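Local coordinates for protein 3-dehydroquinate dehydratase (Geobacillus kaustophilus, PDB 2YR1) that probably catalyses the cis-dehydration of 3-dehydroquinate to 3-dehydroshikimate, the third step of the chorismate pathway to aromatic amino acids, at residues 85-90 and 122-127; 160-165 and 171-176. All blocks are in the same frame, centred on the assembly; numbering follows the deposited sequence.

Overall arrangement
The eight-stranded TIM barrel of this type I dehydroquinase places one contact among the loops after its strands and the other between a strand and an outer helix. Contact 1 comes first along the chain and joins loops following the neighbouring strands 81-84 and 117-121. Contact 2 follows in series, packing helix 155-167 on strand 172-177; strand 141-148 lies between strands 117-121 and 172-177. Their centres are about 13 Å apart, yet they touch: Leu-122 packs on helix 155-167, and Arg-86 NH2 lies 3.1 Å from Lys-174 NZ. This places the predicted substrate-binding arginine beside the predicted Schiff-base lysine. Contact 1 lies beside the probable active site, whereas contact 2 packs the outer face of the strand carrying its lysine.

Contact 1: 85-90 and 122-127; sequences IRSERE and LAYGER
Ser-87 and Ala-123 mark the nearest approach of the two loop backbones, but their CA atoms remain 9.8 Å apart, so side chains alone bridge the gap. Two slender bridges do so. In the first, the phenol end of Tyr-124 reaches the serine: OH of Tyr-124 lies 3.7 Å from CB of Ser-87, a van der Waals touch and not a hydrogen bond. The ring gets there because CG of Tyr-124 stands anti to its own carbonyl carbon (chi1 -62°), and it meets Tyr-120 in a T-shaped, edge-to-face pair. In the second, the carboxylate of Glu-90 extends across the gap until OE2 of Glu-90 comes within 3.9 Å of CB of Ala-123. That chain runs extended beyond CG, while its other oxygen, OE1, accepts a hydrogen bond from the backbone N of His-147, the predicted proton donor/acceptor. One oxygen is thus fixed by strand 141-148 and the other rests against a methyl group.

Loop 122-127 is also held internally. A turn is closed by Gly-125 N donating to Leu-122 O at 2.8 Å, and the guanidinium of Arg-127 makes a face-on contact with the carbonyl of Tyr-124, whose O stands 3.8 Å above the centre of that guanidinium plane. Arg-127 also forms a salt bridge with Glu-99, and on the other loop Ser-87 N donates to Glu-121, which ends strand 117-121.

No hydrogen bond crosses between the two segments, and only 143 Å² is buried. Polar oxygens facing carbon give a light touch between them, so the relative placement of these barrel loops probably depends more on bonds to their surroundings, with Glu-90 positioned beside His-147 at the active-site end.

Contact 2: 160-165 and 171-176; sequences ADMRQA and DIAKVA
Met-162 of helix 155-167 lies across Val-175 on the helix-facing side of strand 172-177. CB of Met-162 lies 4.4 Å from CB of Ala-173, a loose approach. CG does the tightest touching, 3.6 Å from CG1 of Val-175 and 4.2 Å from CB of Ala-173, filling the step between the two. The chain continues straight through chi2 (179°) and then bends at chi3 (-79°). SD comes within 3.9 Å of CG2 of Val-175, and CE, the tip, stays 4.1 Å from that same CG2. The methionine and the valine cross at about a right angle, each valine methyl meeting a different part of the chain. CG1 of Val-175 also touches CB of Asp-161, whose carboxylate is hydrogen-bonded to Tyr-148. Replacing Val-175 by alanine removes both methyls that Met-162 meets and would probably open a gap beside its CG and SD, leaving CB of Asp-161 without this neighbour too.

One turn on, CB of Ala-165 meets CB of Ala-173 at 3.9 Å, small against small, which probably helps the axes of 160-165 and 172-176, roughly antiparallel at 154°, approach to 7.8 Å. The contact lies within the beta-alpha-beta unit of strand 141-148, helix 155-167 and strand 172-177; Met-162 also packs on strand 203-207 and helix 182-198, while Lys-174, the predicted Schiff-base residue, points away from the helix, next to Ser-145 and His-147.

Contact 1: 85-90 and 122-127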
ATOM      1  N   ILE A  85       2.917  28.684  -3.375  1.00 25.47           N
ATOM      2  CA  ILE A  85       1.852  29.519  -3.924  1.00 28.59           C
ATOM      3  C   ILE A  85       1.316  28.715  -5.102  1.00 26.11           C
ATOM      4  O   ILE A  85       1.742  28.886  -6.245  1.00 29.83           O
ATOM      5  CB  ILE A  85       2.361  30.898  -4.412  1.00 25.77           C
ATOM      6  CG1 ILE A  85       2.777  31.751  -3.210  1.00 28.17           C
ATOM      7  CG2 ILE A  85       1.274  31.599  -5.188  1.00 27.08           C
ATOM      8  CD1 ILE A  85       3.392  33.108  -3.577  1.00 31.64           C
ATOM      9  N   ARG A  86       0.384  27.820  -4.806  1.00 24.20           N
ATOM     10  CA  ARG A  86      -0.203  26.958  -5.819  1.00 29.27           C
ATOM     11  C   ARG A  86      -1.003  27.723  -6.869  1.00 30.25           C
ATOM     12  O   ARG A  86      -1.876  28.513  -6.538  1.00 28.14           O
ATOM     13  CB  ARG A  86      -1.107  25.904  -5.155  1.00 30.18           C
ATOM     14  CG  ARG A  86      -1.685  24.852  -6.118  1.00 29.69           C
ATOM     15  CD  ARG A  86      -0.645  23.792  -6.489  1.00 35.99           C
ATOM     16  NE  ARG A  86      -0.235  23.001  -5.326  1.00 41.82           N
ATOM     17  CZ  ARG A  86       1.005  22.942  -4.845  1.00 45.23           C
ATOM     18  NH1 ARG A  86       1.982  23.629  -5.422  1.00 43.97           N
ATOM     19  NH2 ARG A  86       1.268  22.193  -3.774  1.00 43.40           N
ATOM     20  N   SER A  87      -0.688  27.488  -8.136  1.00 31.17           N
ATOM     21  CA  SER A  87      -1.403  28.126  -9.228  1.00 38.43           C
ATOM     22  C   SER A  87      -2.877  27.759  -9.088  1.00 43.12           C
ATOM     23  O   SER A  87      -3.213  26.808  -8.372  1.00 36.42           O
ATOM     24  CB  SER A  87      -0.891  27.608 -10.564  1.00 41.20           C
ATOM     25  OG  SER A  87      -1.818  27.908 -11.584  1.00 53.95           O
ATOM     26  N   GLU A  88      -3.755  28.501  -9.762  1.00 43.07           N
ATOM     27  CA  GLU A  88      -5.180  28.205  -9.684  1.00 43.69           C
ATOM     28  C   GLU A  88      -5.465  27.065 -10.648  1.00 41.36           C
ATOM     29  O   GLU A  88      -6.323  26.213 -10.390  1.00 42.16           O
ATOM     30  CB  GLU A  88      -6.015  29.438 -10.049  1.00 50.50           C
ATOM     31  CG  GLU A  88      -7.497  29.319  -9.680  1.00 53.28           C
ATOM     32  CD  GLU A  88      -8.220  30.661  -9.734  1.00 58.71           C
ATOM     33  OE1 GLU A  88      -7.950  31.432 -10.681  1.00 57.16           O
ATOM     34  OE2 GLU A  88      -9.056  30.942  -8.842  1.00 58.96           O
ATOM     35  N   ARG A  89      -4.724  27.047 -11.752  1.00 39.44           N
ATOM     36  CA  ARG A  89      -4.872  26.011 -12.762  1.00 42.02           C
ATOM     37  C   ARG A  89      -4.395  24.650 -12.251  1.00 42.50           C
ATOM     38  O   ARG A  89      -4.482  23.651 -12.964  1.00 46.38           O
ATOM     39  CB  ARG A  89      -4.077  26.383 -14.015  1.00 43.38           C
ATOM     40  CG  ARG A  89      -2.584  26.480 -13.794  1.00 50.06           C
ATOM     41  CD  ARG A  89      -1.869  26.928 -15.057  1.00 52.59           C
ATOM     42  NE  ARG A  89      -1.658  25.836 -16.005  1.00 54.17           N
ATOM     43  CZ  ARG A  89      -1.383  26.016 -17.293  1.00 55.35           C
ATOM     44  NH1 ARG A  89      -1.296  27.245 -17.777  1.00 57.99           N
ATOM     45  NH2 ARG A  89      -1.170  24.974 -18.091  1.00 48.86           N
ATOM     46  N   GLU A  90      -3.888  24.611 -11.021  1.00 40.84           N
ATOM     47  CA  GLU A  90      -3.407  23.363 -10.452  1.00 37.93           C
ATOM     48  C   GLU A  90      -3.929  23.124  -9.040  1.00 42.40           C
ATOM     49  O   GLU A  90      -3.206  22.624  -8.171  1.00 38.71           O
ATOM     50  CB  GLU A  90      -1.875  23.328 -10.494  1.00 35.92           C
ATOM     51  CG  GLU A  90      -1.331  23.075 -11.904  1.00 34.78           C
ATOM     52  CD  GLU A  90       0.166  22.782 -11.947  1.00 37.72           C
ATOM     53  OE1 GLU A  90       0.667  22.060 -11.054  1.00 35.65           O
ATOM     54  OE2 GLU A  90       0.838  23.261 -12.887  1.00 31.41           O
ATOM     55  N   LEU A 122       6.379  23.359 -12.746  1.00 21.40           N
ATOM     56  CA  LEU A 122       7.171  23.008 -13.917  1.00 30.52           C
ATOM     57  C   LEU A 122       6.554  23.696 -15.122  1.00 31.32           C
ATOM     58  O   LEU A 122       7.250  24.093 -16.051  1.00 33.53           O
ATOM     59  CB  LEU A 122       7.183  21.488 -14.150  1.00 30.24           C
ATOM     60  CG  LEU A 122       8.115  21.081 -15.308  1.00 35.20           C
ATOM     61  CD1 LEU A 122       8.735  19.736 -15.042  1.00 41.63           C
ATOM     62  CD2 LEU A 122       7.343  21.066 -16.617  1.00 38.72           C
ATOM     63  N   ALA A 123       5.237  23.854 -15.085  1.00 35.45           N
ATOM     64  CA  ALA A 123       4.518  24.487 -16.179  1.00 39.63           C
ATOM     65  C   ALA A 123       5.100  25.839 -16.572  1.00 41.22           C
ATOM     66  O   ALA A 123       4.862  26.312 -17.677  1.00 42.57           O
ATOM     67  CB  ALA A 123       3.046  24.640 -15.816  1.00 43.05           C
ATOM     68  N   TYR A 124       5.863  26.460 -15.678  1.00 44.32           N
ATOM     69  CA  TYR A 124       6.456  27.766 -15.972  1.00 48.54           C
ATOM     70  C   TYR A 124       7.777  27.663 -16.728  1.00 47.96           C
ATOM     71  O   TYR A 124       8.537  28.632 -16.799  1.00 50.74           O
ATOM     72  CB  TYR A 124       6.649  28.574 -14.682  1.00 48.47           C
ATOM     73  CG  TYR A 124       5.357  28.883 -13.948  1.00 54.97           C
ATOM     74  CD1 TYR A 124       5.361  29.651 -12.787  1.00 59.71           C
ATOM     75  CD2 TYR A 124       4.129  28.392 -14.407  1.00 57.32           C
ATOM     76  CE1 TYR A 124       4.173  29.926 -12.092  1.00 62.27           C
ATOM     77  CE2 TYR A 124       2.939  28.658 -13.726  1.00 59.37           C
ATOM     78  CZ  TYR A 124       2.969  29.426 -12.572  1.00 61.36           C
ATOM     79  OH  TYR A 124       1.797  29.694 -11.899  1.00 65.02           O
ATOM     80  N   GLY A 125       8.023  26.482 -17.295  1.00 47.90           N
ATOM     81  CA  GLY A 125       9.222  26.212 -18.074  1.00 44.27           C
ATOM     82  C   GLY A 125      10.450  27.086 -17.886  1.00 42.47           C
ATOM     83  O   GLY A 125      11.100  27.048 -16.841  1.00 36.24           O
ATOM     84  N   GLU A 126      10.778  27.863 -18.915  1.00 41.64           N
ATOM     85  CA  GLU A 126      11.948  28.741 -18.881  1.00 46.45           C
ATOM     86  C   GLU A 126      11.944  29.703 -17.702  1.00 47.96           C
ATOM     87  O   GLU A 126      12.999  30.043 -17.164  1.00 46.81           O
ATOM     88  CB  GLU A 126      12.046  29.557 -20.169  1.00 48.08           C
ATOM     89  CG  GLU A 126      10.783  30.326 -20.501  1.00 52.66           C
ATOM     90  CD  GLU A 126      11.056  31.652 -21.186  1.00 56.17           C
ATOM     91  OE1 GLU A 126      11.870  31.684 -22.136  1.00 57.02           O
ATOM     92  OE2 GLU A 126      10.446  32.663 -20.775  1.00 58.14           O
ATOM     93  N   ARG A 127      10.762  30.151 -17.299  1.00 46.18           N
ATOM     94  CA  ARG A 127      10.682  31.088 -16.192  1.00 45.54           C
ATOM     95  C   ARG A 127      11.160  30.459 -14.899  1.00 40.57           C
ATOM     96  O   ARG A 127      11.255  31.136 -13.880  1.00 35.87           O
ATOM     97  CB  ARG A 127       9.256  31.596 -16.032  1.00 46.09           C
ATOM     98  CG  ARG A 127       8.740  32.324 -17.259  1.00 53.16           C
ATOM     99  CD  ARG A 127       7.355  32.894 -17.000  1.00 53.41           C
ATOM    100  NE  ARG A 127       6.341  31.857 -16.803  1.00 57.42           N
ATOM    101  CZ  ARG A 127       5.770  31.164 -17.787  1.00 56.96           C
ATOM    102  NH1 ARG A 127       6.112  31.395 -19.048  1.00 54.84           N
ATOM    103  NH2 ARG A 127       4.849  30.246 -17.505  1.00 52.62           N
TER

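Contact 2: 160-165 and 171-176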
ATOM      1  N   ALA A 160       8.122  11.749 -17.833  1.00 15.72           N
ATOM      2  CA  ALA A 160       8.669  12.902 -18.542  1.00 18.79           C
ATOM      3  C   ALA A 160       8.630  14.166 -17.675  1.00 20.97           C
ATOM      4  O   ALA A 160       9.602  14.927 -17.638  1.00 18.00           O
ATOM      5  CB  ALA A 160       7.900  13.129 -19.848  1.00 22.78           C
ATOM      6  N   ASP A 161       7.520  14.387 -16.964  1.00 20.81           N
ATOM      7  CA  ASP A 161       7.408  15.548 -16.075  1.00 18.22           C
ATOM      8  C   ASP A 161       8.527  15.592 -15.051  1.00 16.38           C
ATOM      9  O   ASP A 161       9.139  16.631 -14.832  1.00 21.13           O
ATOM     10  CB  ASP A 161       6.076  15.553 -15.300  1.00 21.38           C
ATOM     11  CG  ASP A 161       4.887  15.901 -16.170  1.00 23.18           C
ATOM     12  OD1 ASP A 161       5.028  16.734 -17.099  1.00 25.03           O
ATOM     13  OD2 ASP A 161       3.796  15.352 -15.907  1.00 26.60           O
ATOM     14  N   MET A 162       8.791  14.457 -14.413  1.00 20.92           N
ATOM     15  CA  MET A 162       9.821  14.401 -13.397  1.00 16.63           C
ATOM     16  C   MET A 162      11.219  14.535 -14.004  1.00 17.74           C
ATOM     17  O   MET A 162      12.106  15.128 -13.404  1.00 16.36           O
ATOM     18  CB  MET A 162       9.698  13.101 -12.586  1.00 17.47           C
ATOM     19  CG  MET A 162       8.536  13.130 -11.595  1.00 20.83           C
ATOM     20  SD  MET A 162       8.301  11.636 -10.626  1.00 22.50           S
ATOM     21  CE  MET A 162       7.445  10.550 -11.816  1.00 12.14           C
ATOM     22  N   ARG A 163      11.421  13.980 -15.189  1.00 21.17           N
ATOM     23  CA  ARG A 163      12.730  14.098 -15.812  1.00 23.98           C
ATOM     24  C   ARG A 163      13.006  15.565 -16.116  1.00 24.21           C
ATOM     25  O   ARG A 163      14.106  16.049 -15.892  1.00 24.06           O
ATOM     26  CB  ARG A 163      12.799  13.272 -17.102  1.00 22.31           C
ATOM     27  CG  ARG A 163      12.801  11.770 -16.871  1.00 27.13           C
ATOM     28  CD  ARG A 163      13.696  11.072 -17.880  1.00 39.67           C
ATOM     29  NE  ARG A 163      13.113  11.072 -19.214  1.00 45.22           N
ATOM     30  CZ  ARG A 163      13.816  11.195 -20.338  1.00 43.50           C
ATOM     31  NH1 ARG A 163      15.134  11.332 -20.286  1.00 47.15           N
ATOM     32  NH2 ARG A 163      13.201  11.179 -21.513  1.00 36.36           N
ATOM     33  N   GLN A 164      11.986  16.270 -16.602  1.00 19.65           N
ATOM     34  CA  GLN A 164      12.109  17.681 -16.959  1.00 21.88           C
ATOM     35  C   GLN A 164      12.342  18.553 -15.720  1.00 22.72           C
ATOM     36  O   GLN A 164      13.131  19.504 -15.754  1.00 23.58           O
ATOM     37  CB  GLN A 164      10.847  18.135 -17.698  1.00 25.04           C
ATOM     38  CG  GLN A 164      11.043  19.343 -18.598  1.00 39.32           C
ATOM     39  CD  GLN A 164      11.684  18.971 -19.919  1.00 38.35           C
ATOM     40  OE1 GLN A 164      12.839  18.545 -19.968  1.00 46.16           O
ATOM     41  NE2 GLN A 164      10.929  19.116 -21.000  1.00 40.08           N
ATOM     42  N   ALA A 165      11.647  18.236 -14.633  1.00 17.29           N
ATOM     43  CA  ALA A 165      11.804  18.992 -13.403  1.00 18.14           C
ATOM     44  C   ALA A 165      13.287  18.964 -13.020  1.00 21.95           C
ATOM     45  O   ALA A 165      13.870  19.993 -12.681  1.00 20.54           O
ATOM     46  CB  ALA A 165      10.953  18.382 -12.300  1.00 15.31           C
ATOM     47  N   ASP A 171      15.548  20.522  -7.021  1.00 17.03           N
ATOM     48  CA  ASP A 171      16.246  19.803  -5.975  1.00 15.68           C
ATOM     49  C   ASP A 171      15.362  18.614  -5.609  1.00 18.46           C
ATOM     50  O   ASP A 171      15.837  17.581  -5.125  1.00 10.70           O
ATOM     51  CB  ASP A 171      16.465  20.684  -4.745  1.00 15.15           C
ATOM     52  CG  ASP A 171      17.537  21.755  -4.973  1.00 24.76           C
ATOM     53  OD1 ASP A 171      18.658  21.395  -5.384  1.00 19.06           O
ATOM     54  OD2 ASP A 171      17.255  22.943  -4.747  1.00 22.08           O
ATOM     55  N   ILE A 172      14.066  18.787  -5.850  1.00 19.45           N
ATOM     56  CA  ILE A 172      13.064  17.764  -5.577  1.00 17.02           C
ATOM     57  C   ILE A 172      12.014  17.882  -6.669  1.00 18.82           C
ATOM     58  O   ILE A 172      11.593  18.982  -7.003  1.00 17.85           O
ATOM     59  CB  ILE A 172      12.369  17.994  -4.211  1.00 15.72           C
ATOM     60  CG1 ILE A 172      13.401  17.911  -3.088  1.00 15.69           C
ATOM     61  CG2 ILE A 172      11.235  16.994  -4.027  1.00 15.84           C
ATOM     62  CD1 ILE A 172      12.818  18.022  -1.693  1.00 13.97           C
ATOM     63  N   ALA A 173      11.608  16.744  -7.229  1.00 16.66           N
ATOM     64  CA  ALA A 173      10.602  16.714  -8.285  1.00 17.77           C
ATOM     65  C   ALA A 173       9.281  16.252  -7.688  1.00 19.41           C
ATOM     66  O   ALA A 173       9.247  15.257  -6.956  1.00 14.35           O
ATOM     67  CB  ALA A 173      11.030  15.753  -9.379  1.00 12.27           C
ATOM     68  N   LYS A 174       8.194  16.962  -7.979  1.00 13.96           N
ATOM     69  CA  LYS A 174       6.908  16.555  -7.422  1.00 15.92           C
ATOM     70  C   LYS A 174       5.786  16.416  -8.452  1.00 18.42           C
ATOM     71  O   LYS A 174       5.617  17.279  -9.315  1.00 20.06           O
ATOM     72  CB  LYS A 174       6.486  17.538  -6.320  1.00 18.59           C
ATOM     73  CG  LYS A 174       5.077  17.297  -5.760  1.00 17.33           C
ATOM     74  CD  LYS A 174       4.670  18.351  -4.726  1.00 17.26           C
ATOM     75  CE  LYS A 174       3.205  18.183  -4.362  1.00 23.42           C
ATOM     76  NZ  LYS A 174       2.589  19.401  -3.780  1.00 29.64           N
ATOM     77  N   VAL A 175       5.049  15.305  -8.393  1.00 18.47           N
ATOM     78  CA  VAL A 175       3.901  15.109  -9.286  1.00 16.53           C
ATOM     79  C   VAL A 175       2.709  14.535  -8.510  1.00 19.21           C
ATOM     80  O   VAL A 175       2.852  13.564  -7.762  1.00 14.80           O
ATOM     81  CB  VAL A 175       4.180  14.136 -10.479  1.00 16.59           C
ATOM     82  CG1 VAL A 175       5.256  14.705 -11.419  1.00 23.54           C
ATOM     83  CG2 VAL A 175       4.608  12.792  -9.960  1.00 27.22           C
ATOM     84  N   ALA A 176       1.535  15.140  -8.672  1.00 16.45           N
ATOM     85  CA  ALA A 176       0.342  14.607  -8.009  1.00 12.82           C
ATOM     86  C   ALA A 176      -0.740  14.344  -9.070  1.00 10.97           C
ATOM     87  O   ALA A 176      -0.861  15.092 -10.041  1.00 17.05           O
ATOM     88  CB  ALA A 176      -0.162  15.588  -6.924  1.00 14.42           C
TER